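PDB 6A6E: cysteine desulfurase from Fervidobacterium islandicum, which catalyses the pyridoxal-5'-phosphate-dependent removal of sulfur from L-cysteine, probably supplying it to the Suf system for iron-sulfur cluster assembly. Local coordinates for residues V179-G184 with T206-G211. Sequence-based numbering, arbitrary orientation.
Sequences VVSITG and TLIVDG. With PLP (pyridoxal-5'-phosphate), chain E.
The planar carboxylate of Asp210, which pairs with Thr183 at the C-terminal ends of two parallel strands, meets the pyridine ring of PLP at its N1 edge rather than over a face. The two planes are nearly perpendicular, with Asp210 OD2 2.6 Å from PLP N1. With CG anti to the backbone N (chi1 174°), the carboxylate is carried toward the cofactor; OD1 accepts a hydrogen bond from Ala212 N. Thr183 OG1, hydrogen-bonded to Gln185 O, stands 4.0 Å from PLP C2A. An alanine at Asp210 would probably leave the pyridine nitrogen without its acidic partner and the Ala212 amide without this acceptor. Five backbone hydrogen bonds join the strands, from Val180 N to Thr206 O through to Gly184 N to Asp210 O. On the face carrying Val179, Ser181, Thr206 and Ile208, Ser181 OG touches Ile208 CB and CG2, both at 3.6 Å, and is hydrogen-bonded to Asn136 OD1; Val179 CG1 touches Ile208 CD1 at 3.8 Å. On the face of Val180 and Leu207, Leu207 CD1 packs against Val180 CG1 at 3.8 Å, both residues resting on Ile198. Helix 195-201 connects the strands as a beta-alpha-beta crossover, and an aspartate facing the pyridine nitrogen is characteristic of fold-type I PLP enzymes.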
ATOM      1  N   VAL A 179     -15.678  16.732 -14.769  1.00 22.94           N
ATOM      2  CA  VAL A 179     -15.502  15.972 -13.503  1.00 22.41           C
ATOM      3  C   VAL A 179     -15.819  16.897 -12.329  1.00 20.14           C
ATOM      4  O   VAL A 179     -15.444  18.069 -12.349  1.00 20.07           O
ATOM      5  CB  VAL A 179     -14.040  15.450 -13.366  1.00 23.22           C
ATOM      6  CG1 VAL A 179     -13.784  14.783 -12.023  1.00 22.39           C
ATOM      7  CG2 VAL A 179     -13.802  14.473 -14.467  1.00 24.49           C
ATOM      8  N   VAL A 180     -16.528  16.365 -11.339  1.00 18.87           N
ATOM      9  CA  VAL A 180     -16.749  17.030 -10.066  1.00 18.22           C
ATOM     10  C   VAL A 180     -16.137  16.078  -8.990  1.00 18.55           C
ATOM     11  O   VAL A 180     -16.509  14.897  -8.928  1.00 20.12           O
ATOM     12  CB  VAL A 180     -18.253  17.232  -9.774  1.00 19.33           C
ATOM     13  CG1 VAL A 180     -18.529  17.781  -8.378  1.00 18.07           C
ATOM     14  CG2 VAL A 180     -18.862  18.228 -10.753  1.00 19.37           C
ATOM     15  N   SER A 181     -15.207  16.568  -8.183  1.00 17.01           N
ATOM     16  CA  SER A 181     -14.641  15.773  -7.097  1.00 18.07           C
ATOM     17  C   SER A 181     -14.815  16.524  -5.830  1.00 17.79           C
ATOM     18  O   SER A 181     -14.285  17.594  -5.679  1.00 19.40           O
ATOM     19  CB  SER A 181     -13.162  15.483  -7.334  1.00 20.94           C
ATOM     20  OG  SER A 181     -12.668  14.456  -6.474  1.00 20.60           O
ATOM     21  N   ILE A 182     -15.526  15.957  -4.888  1.00 18.58           N
ATOM     22  CA  ILE A 182     -15.790  16.679  -3.702  1.00 21.51           C
ATOM     23  C   ILE A 182     -15.722  15.785  -2.485  1.00 19.36           C
ATOM     24  O   ILE A 182     -16.014  14.594  -2.598  1.00 17.33           O
ATOM     25  CB  ILE A 182     -17.224  17.347  -3.803  1.00 26.31           C
ATOM     26  CG1 ILE A 182     -17.413  18.320  -2.629  1.00 33.44           C
ATOM     27  CG2 ILE A 182     -18.322  16.300  -3.830  1.00 26.14           C
ATOM     28  CD1 ILE A 182     -18.546  19.300  -2.813  1.00 39.73           C
ATOM     29  N   THR A 183     -15.413  16.379  -1.327  1.00 16.61           N
ATOM     30  CA  THR A 183     -15.380  15.655  -0.090  1.00 17.85           C
ATOM     31  C   THR A 183     -16.792  15.284   0.356  1.00 20.15           C
ATOM     32  O   THR A 183     -17.757  15.989   0.121  1.00 20.07           O
ATOM     33  CB  THR A 183     -14.675  16.453   1.034  1.00 19.80           C
ATOM     34  OG1 THR A 183     -14.608  15.634   2.183  1.00 20.76           O
ATOM     35  CG2 THR A 183     -15.413  17.780   1.403  1.00 19.64           C
ATOM     36  N   GLY A 184     -16.922  14.104   0.918  1.00 19.38           N
ATOM     37  CA  GLY A 184     -18.157  13.679   1.507  1.00 20.00           C
ATOM     38  C   GLY A 184     -18.327  14.342   2.870  1.00 21.10           C
ATOM     39  O   GLY A 184     -19.465  14.469   3.378  1.00 18.53           O
ATOM     40  N   THR A 206     -18.725  13.316 -14.328  1.00 21.45           N
ATOM     41  CA  THR A 206     -18.179  12.166 -13.563  1.00 21.07           C
ATOM     42  C   THR A 206     -18.028  12.685 -12.169  1.00 19.29           C
ATOM     43  O   THR A 206     -17.224  13.610 -11.909  1.00 20.91           O
ATOM     44  CB  THR A 206     -16.818  11.705 -14.103  1.00 22.38           C
ATOM     45  OG1 THR A 206     -17.015  11.160 -15.392  1.00 22.45           O
ATOM     46  CG2 THR A 206     -16.195  10.582 -13.252  1.00 21.08           C
ATOM     47  N   LEU A 207     -18.806  12.117 -11.271  1.00 19.47           N
ATOM     48  CA  LEU A 207     -18.787  12.500  -9.863  1.00 20.54           C
ATOM     49  C   LEU A 207     -17.961  11.535  -8.937  1.00 19.83           C
ATOM     50  O   LEU A 207     -18.309  10.346  -8.724  1.00 18.02           O
ATOM     51  CB  LEU A 207     -20.213  12.667  -9.343  1.00 21.07           C
ATOM     52  CG  LEU A 207     -20.394  13.007  -7.858  1.00 22.98           C
ATOM     53  CD1 LEU A 207     -19.760  14.313  -7.411  1.00 22.94           C
ATOM     54  CD2 LEU A 207     -21.880  13.025  -7.566  1.00 24.39           C
ATOM     55  N   ILE A 208     -16.928  12.123  -8.322  1.00 19.57           N
ATOM     56  CA  ILE A 208     -16.075  11.470  -7.353  1.00 16.76           C
ATOM     57  C   ILE A 208     -16.317  12.051  -5.962  1.00 17.72           C
ATOM     58  O   ILE A 208     -16.336  13.298  -5.754  1.00 17.02           O
ATOM     59  CB  ILE A 208     -14.582  11.697  -7.726  1.00 16.52           C
ATOM     60  CG1 ILE A 208     -14.333  11.232  -9.137  1.00 16.41           C
ATOM     61  CG2 ILE A 208     -13.658  10.998  -6.690  1.00 16.33           C
ATOM     62  CD1 ILE A 208     -13.082  11.808  -9.752  1.00 16.99           C
ATOM     63  N   VAL A 209     -16.445  11.159  -4.979  1.00 16.44           N
ATOM     64  CA  VAL A 209     -16.521  11.577  -3.612  1.00 16.88           C
ATOM     65  C   VAL A 209     -15.335  11.043  -2.830  1.00 17.51           C
ATOM     66  O   VAL A 209     -15.048   9.854  -2.877  1.00 16.23           O
ATOM     67  CB  VAL A 209     -17.861  11.115  -2.983  1.00 17.24           C
ATOM     68  CG1 VAL A 209     -17.866  11.305  -1.502  1.00 15.86           C
ATOM     69  CG2 VAL A 209     -19.025  11.911  -3.590  1.00 19.96           C
ATOM     70  N   ASP A 210     -14.650  11.975  -2.148  1.00 17.04           N
ATOM     71  CA  ASP A 210     -13.685  11.684  -1.146  1.00 16.51           C
ATOM     72  C   ASP A 210     -14.388  11.409   0.151  1.00 17.11           C
ATOM     73  O   ASP A 210     -14.777  12.320   0.876  1.00 17.37           O
ATOM     74  CB  ASP A 210     -12.634  12.832  -1.054  1.00 18.00           C
ATOM     75  CG  ASP A 210     -11.619  12.667   0.109  1.00 19.18           C
ATOM     76  OD1 ASP A 210     -11.705  11.667   0.811  1.00 17.11           O
ATOM     77  OD2 ASP A 210     -10.770  13.585   0.335  1.00 22.71           O
ATOM     78  N   GLY A 211     -14.429  10.122   0.473  1.00 17.05           N
ATOM     79  CA  GLY A 211     -15.164   9.580   1.573  1.00 16.64           C
ATOM     80  C   GLY A 211     -14.364   9.344   2.832  1.00 16.74           C
ATOM     81  O   GLY A 211     -14.899   8.717   3.784  1.00 16.58           O
TER
HETATM   82  N1  PLP E 501      -9.467  13.324   2.516  1.00 19.48           N
HETATM   83  C2  PLP E 501      -9.993  13.518   3.697  1.00 20.85           C
HETATM   84  C2A PLP E 501     -11.206  14.372   3.853  1.00 22.09           C
HETATM   85  C3  PLP E 501      -9.319  12.902   4.840  1.00 19.44           C
HETATM   86  O3  PLP E 501      -9.823  13.117   6.043  1.00 26.25           O
HETATM   87  C4  PLP E 501      -8.151  12.046   4.640  1.00 19.60           C
HETATM   88  C4A PLP E 501      -7.488  11.326   5.710  1.00 18.76           C
HETATM   89  C5  PLP E 501      -7.628  11.931   3.275  1.00 19.01           C
HETATM   90  C6  PLP E 501      -8.337  12.588   2.315  1.00 19.13           C
HETATM   91  C5A PLP E 501      -6.357  11.143   2.945  1.00 19.80           C
HETATM   92  O4P PLP E 501      -6.218   9.814   3.425  1.00 18.93           O
HETATM   93  P   PLP E 501      -4.862   8.923   3.409  1.00 19.91           P
HETATM   94  O1P PLP E 501      -4.478   8.668   2.006  1.00 17.09           O
HETATM   95  O2P PLP E 501      -3.934   9.763   4.239  1.00 20.06           O
HETATM   96  O3P PLP E 501      -5.366   7.685   4.086  1.00 18.36           O